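Local coordinates for A-type flavoprotein (Giardia intestinalis, PDB 2Q9U) that probably scavenges dioxygen, reducing it at a diiron centre with electrons passed on by a bound flavin mononucleotide, at residues F196-A201 against D297-A302; T35-S40 against V189-H194; N331-R334 against L338-G341. All blocks are in the same frame, centred on the assembly; numbering follows the deposited sequence.

Interaction 1: F196-A201 against D297-A302; sequences FKEYTA and DITKVA. With NO3 (nitrate ion), chain C.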
loop_
_atom_site.group_PDB
_atom_site.type_symbol
_atom_site.label_atom_id
_atom_site.label_comp_id
_atom_site.label_asym_id
_atom_site.label_seq_id
_atom_site.Cartn_x
_atom_site.Cartn_y
_atom_site.Cartn_z
ATOM N N PHE A 196 -17.364 -3.284 -16.251
ATOM C CA PHE A 196 -18.350 -2.377 -16.865
ATOM C C PHE A 196 -19.298 -1.879 -15.759
ATOM O O PHE A 196 -19.626 -0.694 -15.682
ATOM C CB PHE A 196 -19.102 -3.141 -17.964
ATOM C CG PHE A 196 -20.287 -2.400 -18.571
ATOM C CD1 PHE A 196 -21.545 -2.425 -17.963
ATOM C CD2 PHE A 196 -20.143 -1.722 -19.784
ATOM C CE1 PHE A 196 -22.641 -1.776 -18.561
ATOM C CE2 PHE A 196 -21.240 -1.089 -20.394
ATOM C CZ PHE A 196 -22.475 -1.113 -19.777
ATOM N N LYS A 197 -19.716 -2.800 -14.889
ATOM C CA LYS A 197 -20.536 -2.450 -13.705
ATOM C C LYS A 197 -19.790 -1.589 -12.692
ATOM O O LYS A 197 -20.360 -0.647 -12.108
ATOM C CB LYS A 197 -21.067 -3.704 -13.009
ATOM C CG LYS A 197 -22.168 -4.413 -13.777
ATOM C CD LYS A 197 -22.563 -5.711 -13.040
ATOM C CE LYS A 197 -23.502 -6.569 -13.858
ATOM N NZ LYS A 197 -23.782 -7.908 -13.211
ATOM N N GLU A 198 -18.507 -1.885 -12.479
ATOM C CA GLU A 198 -17.740 -1.064 -11.543
ATOM C C GLU A 198 -17.656 0.377 -12.082
ATOM O O GLU A 198 -17.745 1.359 -11.320
ATOM C CB GLU A 198 -16.338 -1.654 -11.314
ATOM C CG GLU A 198 -15.627 -1.069 -10.080
ATOM C CD GLU A 198 -14.234 -1.635 -9.915
ATOM O OE1 GLU A 198 -13.406 -1.413 -10.818
ATOM O OE2 GLU A 198 -13.975 -2.307 -8.897
ATOM N N TYR A 199 -17.446 0.498 -13.393
ATOM C CA TYR A 199 -17.367 1.837 -14.010
ATOM C C TYR A 199 -18.699 2.589 -13.849
ATOM O O TYR A 199 -18.735 3.772 -13.449
ATOM C CB TYR A 199 -17.000 1.716 -15.487
ATOM C CG TYR A 199 -16.681 3.042 -16.099
ATOM C CD1 TYR A 199 -17.698 3.875 -16.586
ATOM C CD2 TYR A 199 -15.346 3.470 -16.211
ATOM C CE1 TYR A 199 -17.404 5.121 -17.171
ATOM C CE2 TYR A 199 -15.038 4.700 -16.799
ATOM C CZ TYR A 199 -16.074 5.524 -17.269
ATOM O OH TYR A 199 -15.735 6.737 -17.836
ATOM N N THR A 200 -19.792 1.903 -14.156
ATOM C CA THR A 200 -21.141 2.479 -14.016
ATOM C C THR A 200 -21.392 2.986 -12.591
ATOM O O THR A 200 -21.812 4.138 -12.378
ATOM C CB THR A 200 -22.223 1.455 -14.372
ATOM O OG1 THR A 200 -21.938 0.912 -15.660
ATOM C CG2 THR A 200 -23.587 2.147 -14.416
ATOM N N ALA A 201 -21.126 2.111 -11.618
ATOM C CA ALA A 201 -21.326 2.425 -10.206
ATOM C C ALA A 201 -20.526 3.654 -9.766
ATOM O O ALA A 201 -21.055 4.519 -9.053
ATOM C CB ALA A 201 -20.928 1.163 -9.325
ATOM N N ASP A 297 -11.892 -0.651 -0.440
ATOM C CA ASP A 297 -11.710 0.719 -0.847
ATOM C C ASP A 297 -13.053 1.231 -1.337
ATOM O O ASP A 297 -13.971 0.435 -1.559
ATOM C CB ASP A 297 -10.610 0.833 -1.905
ATOM C CG ASP A 297 -10.900 0.000 -3.148
ATOM O OD1 ASP A 297 -11.946 0.238 -3.787
ATOM O OD2 ASP A 297 -10.073 -0.877 -3.496
ATOM N N ILE A 298 -13.163 2.543 -1.492
ATOM C CA ILE A 298 -14.460 3.142 -1.811
ATOM C C ILE A 298 -14.936 2.682 -3.204
ATOM O O ILE A 298 -16.130 2.656 -3.476
ATOM C CB ILE A 298 -14.401 4.715 -1.716
ATOM C CG1 ILE A 298 -13.274 5.277 -2.622
ATOM C CG2 ILE A 298 -14.282 5.169 -0.223
ATOM C CD1 ILE A 298 -13.335 6.791 -2.853
ATOM N N THR A 299 -13.999 2.340 -4.092
ATOM C CA THR A 299 -14.364 1.868 -5.436
ATOM C C THR A 299 -15.176 0.552 -5.373
ATOM O O THR A 299 -16.173 0.362 -6.090
ATOM C CB THR A 299 -13.108 1.683 -6.329
ATOM O OG1 THR A 299 -12.302 2.873 -6.241
ATOM C CG2 THR A 299 -13.510 1.418 -7.802
ATOM N N LYS A 300 -14.729 -0.343 -4.504
ATOM C CA LYS A 300 -15.417 -1.609 -4.275
ATOM C C LYS A 300 -16.731 -1.406 -3.489
ATOM O O LYS A 300 -17.729 -2.104 -3.721
ATOM C CB LYS A 300 -14.434 -2.579 -3.599
ATOM C CG LYS A 300 -13.325 -2.946 -4.632
ATOM C CD LYS A 300 -12.167 -3.755 -4.096
ATOM C CE LYS A 300 -11.105 -3.909 -5.207
ATOM N NZ LYS A 300 -10.417 -2.601 -5.577
ATOM N N VAL A 301 -16.727 -0.450 -2.572
ATOM C CA VAL A 301 -17.968 -0.098 -1.858
ATOM C C VAL A 301 -19.052 0.301 -2.896
ATOM O O VAL A 301 -20.219 -0.158 -2.834
ATOM C CB VAL A 301 -17.709 1.022 -0.800
ATOM C CG1 VAL A 301 -19.011 1.541 -0.188
ATOM C CG2 VAL A 301 -16.760 0.505 0.332
ATOM N N ALA A 302 -18.667 1.154 -3.837
ATOM C CA ALA A 302 -19.588 1.595 -4.906
ATOM C C ALA A 302 -20.018 0.398 -5.740
ATOM O O ALA A 302 -21.200 0.197 -5.967
ATOM C CB ALA A 302 -18.950 2.692 -5.780
HETATM N N NO3 C . -13.642 8.788 -16.353
HETATM O O1 NO3 C . -13.341 8.259 -15.116
HETATM O O2 NO3 C . -13.164 8.146 -17.465
HETATM O O3 NO3 C . -14.444 9.899 -16.510
HETATM O O HOH W 1 -11.558 -1.403 -7.766
#
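Three groups grip Lys-300 NZ: Asp-297, Asp-36, and a water that leads across to Glu-198. This is the junction where helix 189-204 of the beta-lactamase-like domain meets helix 298-306 of the flavodoxin-like domain, their short segments crossing almost perpendicularly at 98° with axes 9.2 Å apart. Within its own segment Lys-300 NZ makes a salt bridge to Asp-297 OD2 (2.7 Å), using the syn lone pair of that oxygen. Water 1 accepts from Lys-300 NZ at 2.7 Å and donates to Glu-198 OE2 at 2.8 Å, so the interdomain charge pair is joined through water. The surrounding carboxylates would be expected to keep the lysine protonated. Asp-297 suits its place twice over, because it is also the N-cap: its OD1 accepts from Lys-300 N at 2.9 Å, met nearly head-on.

Beyond the water the two helices meet through van der Waals contacts. Glu-198 has CG opposite its backbone N (chi1 -165°) and an extended chain, which carries the carboxylate over Thr-299, whose methyl CG2 lies 3.8 Å from Glu-198 CD. The two side chains cross at about a right angle. Thr-299 OG1 is bonded to His-34 N. Where the backbones come nearest, both residues are alanines, small enough for the CA atoms of Ala-201 and Ala-302 to stand 5.6 Å apart, and Ala-201 CB rests 3.5 Å from Ala-302 O.

Interaction 2: T35-S40 against V189-H194; sequences TDEGSS and VSHVMH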
loop_
_atom_site.group_PDB
_atom_site.type_symbol
_atom_site.label_atom_id
_atom_site.label_comp_id
_atom_site.label_asym_id
_atom_site.label_seq_id
_atom_site.Cartn_x
_atom_site.Cartn_y
_atom_site.Cartn_z
ATOM N N THR A 35 -8.041 1.654 -9.869
ATOM C CA THR A 35 -8.063 0.971 -11.157
ATOM C C THR A 35 -7.153 -0.249 -11.033
ATOM O O THR A 35 -6.035 -0.220 -11.511
ATOM C CB THR A 35 -7.601 1.890 -12.349
ATOM O OG1 THR A 35 -6.338 2.490 -12.045
ATOM C CG2 THR A 35 -8.610 2.994 -12.602
ATOM N N ASP A 36 -7.637 -1.309 -10.377
ATOM C CA ASP A 36 -6.782 -2.465 -10.050
ATOM C C ASP A 36 -6.259 -3.151 -11.304
ATOM O O ASP A 36 -5.192 -3.780 -11.274
ATOM C CB ASP A 36 -7.550 -3.502 -9.228
ATOM C CG ASP A 36 -7.852 -3.025 -7.814
ATOM O OD1 ASP A 36 -7.387 -1.941 -7.409
ATOM O OD2 ASP A 36 -8.561 -3.758 -7.100
ATOM N N GLU A 37 -7.025 -3.023 -12.386
ATOM C CA GLU A 37 -6.640 -3.593 -13.683
ATOM C C GLU A 37 -6.183 -2.593 -14.755
ATOM O O GLU A 37 -6.203 -2.934 -15.929
ATOM C CB GLU A 37 -7.746 -4.512 -14.200
ATOM C CG GLU A 37 -8.056 -5.595 -13.157
ATOM C CD GLU A 37 -8.952 -6.668 -13.684
ATOM O OE1 GLU A 37 -8.666 -7.229 -14.762
ATOM O OE2 GLU A 37 -9.948 -6.938 -12.997
ATOM N N GLY A 38 -5.720 -1.415 -14.338
ATOM C CA GLY A 38 -5.232 -0.393 -15.276
ATOM C C GLY A 38 -6.416 0.205 -16.034
ATOM O O GLY A 38 -7.558 0.109 -15.579
ATOM N N SER A 39 -6.151 0.831 -17.183
ATOM C CA SER A 39 -7.231 1.327 -18.040
ATOM C C SER A 39 -6.644 1.449 -19.438
ATOM O O SER A 39 -5.529 1.007 -19.688
ATOM C CB SER A 39 -7.694 2.701 -17.534
ATOM O OG SER A 39 -8.854 3.174 -18.226
ATOM N N SER A 40 -7.395 2.074 -20.335
ATOM C CA SER A 40 -6.867 2.497 -21.642
ATOM C C SER A 40 -7.611 3.762 -22.007
ATOM O O SER A 40 -8.705 4.003 -21.482
ATOM C CB SER A 40 -7.064 1.423 -22.715
ATOM O OG SER A 40 -8.438 1.270 -23.069
ATOM N N VAL A 189 -16.194 -12.383 -21.130
ATOM C CA VAL A 189 -17.241 -11.357 -21.135
ATOM C C VAL A 189 -17.766 -11.086 -19.738
ATOM O O VAL A 189 -18.029 -9.941 -19.410
ATOM C CB VAL A 189 -18.394 -11.694 -22.127
ATOM C CG1 VAL A 189 -19.544 -10.682 -22.005
ATOM C CG2 VAL A 189 -17.844 -11.642 -23.537
ATOM N N SER A 190 -17.871 -12.112 -18.886
ATOM C CA SER A 190 -18.314 -11.865 -17.514
ATOM C C SER A 190 -17.355 -10.952 -16.745
ATOM O O SER A 190 -17.798 -10.128 -15.955
ATOM C CB SER A 190 -18.622 -13.166 -16.726
ATOM O OG SER A 190 -17.476 -13.971 -16.573
ATOM N N HIS A 191 -16.055 -11.098 -16.985
ATOM C CA HIS A 191 -15.062 -10.227 -16.379
ATOM C C HIS A 191 -15.206 -8.768 -16.879
ATOM O O HIS A 191 -15.160 -7.829 -16.090
ATOM C CB HIS A 191 -13.634 -10.727 -16.657
ATOM C CG HIS A 191 -12.591 -9.903 -15.961
ATOM N ND1 HIS A 191 -12.633 -9.665 -14.603
ATOM C CD2 HIS A 191 -11.504 -9.243 -16.425
ATOM C CE1 HIS A 191 -11.618 -8.891 -14.261
ATOM N NE2 HIS A 191 -10.922 -8.616 -15.346
ATOM N N VAL A 192 -15.386 -8.603 -18.187
ATOM C CA VAL A 192 -15.587 -7.275 -18.781
ATOM C C VAL A 192 -16.852 -6.657 -18.165
ATOM O O VAL A 192 -16.867 -5.479 -17.797
ATOM C CB VAL A 192 -15.710 -7.332 -20.306
ATOM C CG1 VAL A 192 -15.879 -5.871 -20.891
ATOM C CG2 VAL A 192 -14.489 -8.022 -20.935
ATOM N N MET A 193 -17.903 -7.470 -18.005
ATOM C CA MET A 193 -19.147 -6.961 -17.447
ATOM C C MET A 193 -18.986 -6.560 -16.007
ATOM O O MET A 193 -19.567 -5.560 -15.577
ATOM C CB MET A 193 -20.307 -7.950 -17.631
ATOM C CG MET A 193 -20.825 -8.034 -19.043
ATOM S SD MET A 193 -21.497 -6.434 -19.651
ATOM C CE MET A 193 -22.669 -5.989 -18.353
ATOM N N HIS A 194 -18.195 -7.332 -15.256
ATOM C CA HIS A 194 -17.855 -6.933 -13.882
ATOM C C HIS A 194 -17.243 -5.525 -13.855
ATOM O O HIS A 194 -17.660 -4.673 -13.067
ATOM C CB HIS A 194 -16.915 -7.966 -13.249
ATOM C CG HIS A 194 -16.271 -7.505 -11.985
ATOM N ND1 HIS A 194 -16.806 -7.751 -10.746
ATOM C CD2 HIS A 194 -15.135 -6.797 -11.774
ATOM C CE1 HIS A 194 -16.022 -7.229 -9.817
ATOM N NE2 HIS A 194 -15.004 -6.637 -10.414
#
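Glu-37 and His-191 carry this contact, a histidine-carboxylate hydrogen bond at the protein surface between the turn leading into strand 39-46 and the first turns of helix 189-204. The turn starts at Thr-35, whose carbonyl O accepts from Gly-38 N at 3.1 Å and so closes a type I beta turn. Asp-36 is exposed at the second position.

Glu-37 follows at the third position, where its side chain leaves the turn and runs out to meet the histidine from the opposite direction. His-191 NE2 donates to Glu-37 OE1 at 2.7 Å, with an N-H...O angle of 157°. The oxygen uses its syn lone pair and lies in the ring plane, and the carboxylate and imidazole planes are 21° apart, nearly coplanar. With CG opposite the backbone N (chi1 -176°), the imidazole reaches out from the helix with its NE2 edge leading. The ring of Tyr-177 meets that of His-191 edge-to-face.

Gly-38 closes the turn with a positive phi, a conformation that glycine adopts easily. Ser-39 and Ser-40 then enter the strand and turn to the metal side of the domain: Ser-39 OG bonds His-176, and Ser-40 O accepts from ND1 of His-230, a residue of the diiron pocket; the bond probably helps to fix the orientation of that imidazole.

Since His-191 donates from NE2, that nitrogen bears a proton, and the neighbouring carboxylate would tend to stabilise the imidazole should it become positively charged.

Interaction 3: N331-R334 against L338-G341; sequences NYVR and LIKG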
loop_
_atom_site.group_PDB
_atom_site.type_symbol
_atom_site.label_atom_id
_atom_site.label_comp_id
_atom_site.label_asym_id
_atom_site.label_seq_id
_atom_site.Cartn_x
_atom_site.Cartn_y
_atom_site.Cartn_z
ATOM N N ASN A 331 -19.859 9.333 2.375
ATOM C CA ASN A 331 -19.721 10.476 1.449
ATOM C C ASN A 331 -19.790 10.006 -0.013
ATOM O O ASN A 331 -20.540 10.559 -0.845
ATOM C CB ASN A 331 -18.400 11.228 1.719
ATOM C CG ASN A 331 -18.006 12.201 0.573
ATOM O OD1 ASN A 331 -17.678 11.769 -0.535
ATOM N ND2 ASN A 331 -17.994 13.495 0.861
ATOM N N TYR A 332 -19.009 8.971 -0.316
ATOM C CA TYR A 332 -18.865 8.508 -1.686
ATOM C C TYR A 332 -20.197 7.948 -2.180
ATOM O O TYR A 332 -20.669 8.312 -3.275
ATOM C CB TYR A 332 -17.784 7.422 -1.774
ATOM C CG TYR A 332 -17.312 7.177 -3.180
ATOM C CD1 TYR A 332 -16.922 8.243 -4.010
ATOM C CD2 TYR A 332 -17.247 5.900 -3.690
ATOM C CE1 TYR A 332 -16.461 7.990 -5.329
ATOM C CE2 TYR A 332 -16.768 5.646 -4.974
ATOM C CZ TYR A 332 -16.374 6.694 -5.789
ATOM O OH TYR A 332 -15.907 6.437 -7.089
ATOM N N VAL A 333 -20.799 7.082 -1.367
ATOM C CA VAL A 333 -22.066 6.438 -1.705
ATOM C C VAL A 333 -23.220 7.455 -1.836
ATOM O O VAL A 333 -24.072 7.337 -2.750
ATOM C CB VAL A 333 -22.378 5.289 -0.686
ATOM C CG1 VAL A 333 -23.834 4.909 -0.725
ATOM C CG2 VAL A 333 -21.498 4.073 -0.984
ATOM N N ARG A 334 -23.238 8.445 -0.937
ATOM C CA ARG A 334 -24.206 9.548 -0.980
ATOM C C ARG A 334 -24.099 10.302 -2.310
ATOM O O ARG A 334 -25.106 10.497 -2.982
ATOM C CB ARG A 334 -23.999 10.522 0.201
ATOM C CG ARG A 334 -24.901 11.792 0.187
ATOM C CD ARG A 334 -24.610 12.728 1.389
ATOM N NE ARG A 334 -23.406 13.563 1.164
ATOM C CZ ARG A 334 -22.286 13.549 1.888
ATOM N NH1 ARG A 334 -22.149 12.733 2.939
ATOM N NH2 ARG A 334 -21.290 14.369 1.564
ATOM N N LEU A 338 -26.185 5.630 -4.892
ATOM C CA LEU A 338 -26.274 4.177 -5.064
ATOM C C LEU A 338 -27.228 3.454 -4.123
ATOM O O LEU A 338 -27.699 2.382 -4.453
ATOM C CB LEU A 338 -24.884 3.561 -4.906
ATOM C CG LEU A 338 -23.865 4.109 -5.914
ATOM C CD1 LEU A 338 -22.450 3.622 -5.530
ATOM C CD2 LEU A 338 -24.229 3.720 -7.323
ATOM N N ILE A 339 -27.510 4.019 -2.956
ATOM C CA ILE A 339 -28.434 3.331 -2.043
ATOM C C ILE A 339 -29.727 4.098 -1.783
ATOM O O ILE A 339 -30.503 3.754 -0.880
ATOM C CB ILE A 339 -27.769 2.899 -0.702
ATOM C CG1 ILE A 339 -27.412 4.123 0.169
ATOM C CG2 ILE A 339 -26.570 1.923 -0.947
ATOM C CD1 ILE A 339 -26.910 3.774 1.583
ATOM N N LYS A 340 -29.984 5.122 -2.588
ATOM C CA LYS A 340 -31.233 5.872 -2.453
ATOM C C LYS A 340 -32.417 4.890 -2.562
ATOM O O LYS A 340 -32.464 4.083 -3.497
ATOM C CB LYS A 340 -31.291 6.957 -3.531
ATOM C CG LYS A 340 -32.541 7.780 -3.576
ATOM C CD LYS A 340 -32.452 8.759 -4.758
ATOM C CE LYS A 340 -31.408 9.857 -4.516
ATOM N NZ LYS A 340 -31.996 10.975 -3.720
ATOM N N GLY A 341 -33.337 4.951 -1.595
ATOM C CA GLY A 341 -34.518 4.081 -1.550
ATOM C C GLY A 341 -34.308 2.660 -1.034
ATOM O O GLY A 341 -35.281 1.926 -0.880
HETATM O O HOH W 2 -26.887 6.800 -1.870
#
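Val-333 and Ile-339 form the tight side of this contact, which folds the loop after helix 324-336 back against the helix before the chain enters strand 344-350 of the parallel flavodoxin-like sheet. Their side chains cross at about a right angle. The valine methyl CG1, opposite the backbone N (chi1 162°), does the touching: it meets Ile-339 CG1 at 3.8 Å, Ile-339 CD1 at 4.0 Å and Ile-339 CG2 at 4.1 Å. One methyl thus sits against both branches of the isoleucine, and beta-branched residues suit the place because they bring bulk close to the backbone. Leu-338 adds cover, while its own branches pack on Ala-302 and Thr-305 of helix 298-306.

The backbone joining is looser. Leu-338 N reaches Val-333 O across 3.5 Å at an N-H...O angle of 142°, a weak bond.

Farther along, Lys-340 and Gly-341 are exposed, and Gly-341 has a positive phi that a residue without a side chain accommodates readily. On the helix, Arg-334 turns from the loop to a salt bridge with Glu-363, and Asn-331 ND2 bonds Met-322 O of the second subunit, so the same helical turn also serves the subunit interface. A water reinforces the weak backbone bond and satisfies a loop amide lying beyond the helical hydrogen-bonding pattern: water 2 donates to Val-333 O at 3.0 Å and accepts from Ile-339 N at 3.0 Å.

Overall arrangement
Interactions 1 and 2, centred 11 Å apart, share helix 189-204; Lys-300 NZ and Asp-36 OD2, 2.7 Å apart in a salt bridge, tie the turn of interaction 2 to the flavodoxin-like helix of interaction 1. Interaction 3, centred 12 Å from interaction 1, packs against helix 298-306 through Val-301 CG1 and Val-333 CG2 (3.6 Å), while Leu-338 CD2 reaches Ala-201 O (3.7 Å) of helix 189-204. Interactions 2 and 3 stay about 10 Å apart at their nearest atoms. The touching pairs of interaction 1 stand off the cofactors, the Glu-198 side chain about 13 Å from the mu-oxo-diiron group and that of Thr-299 about 11 Å from FMN, although Tyr-199 of segment 196-201 touches the diiron group.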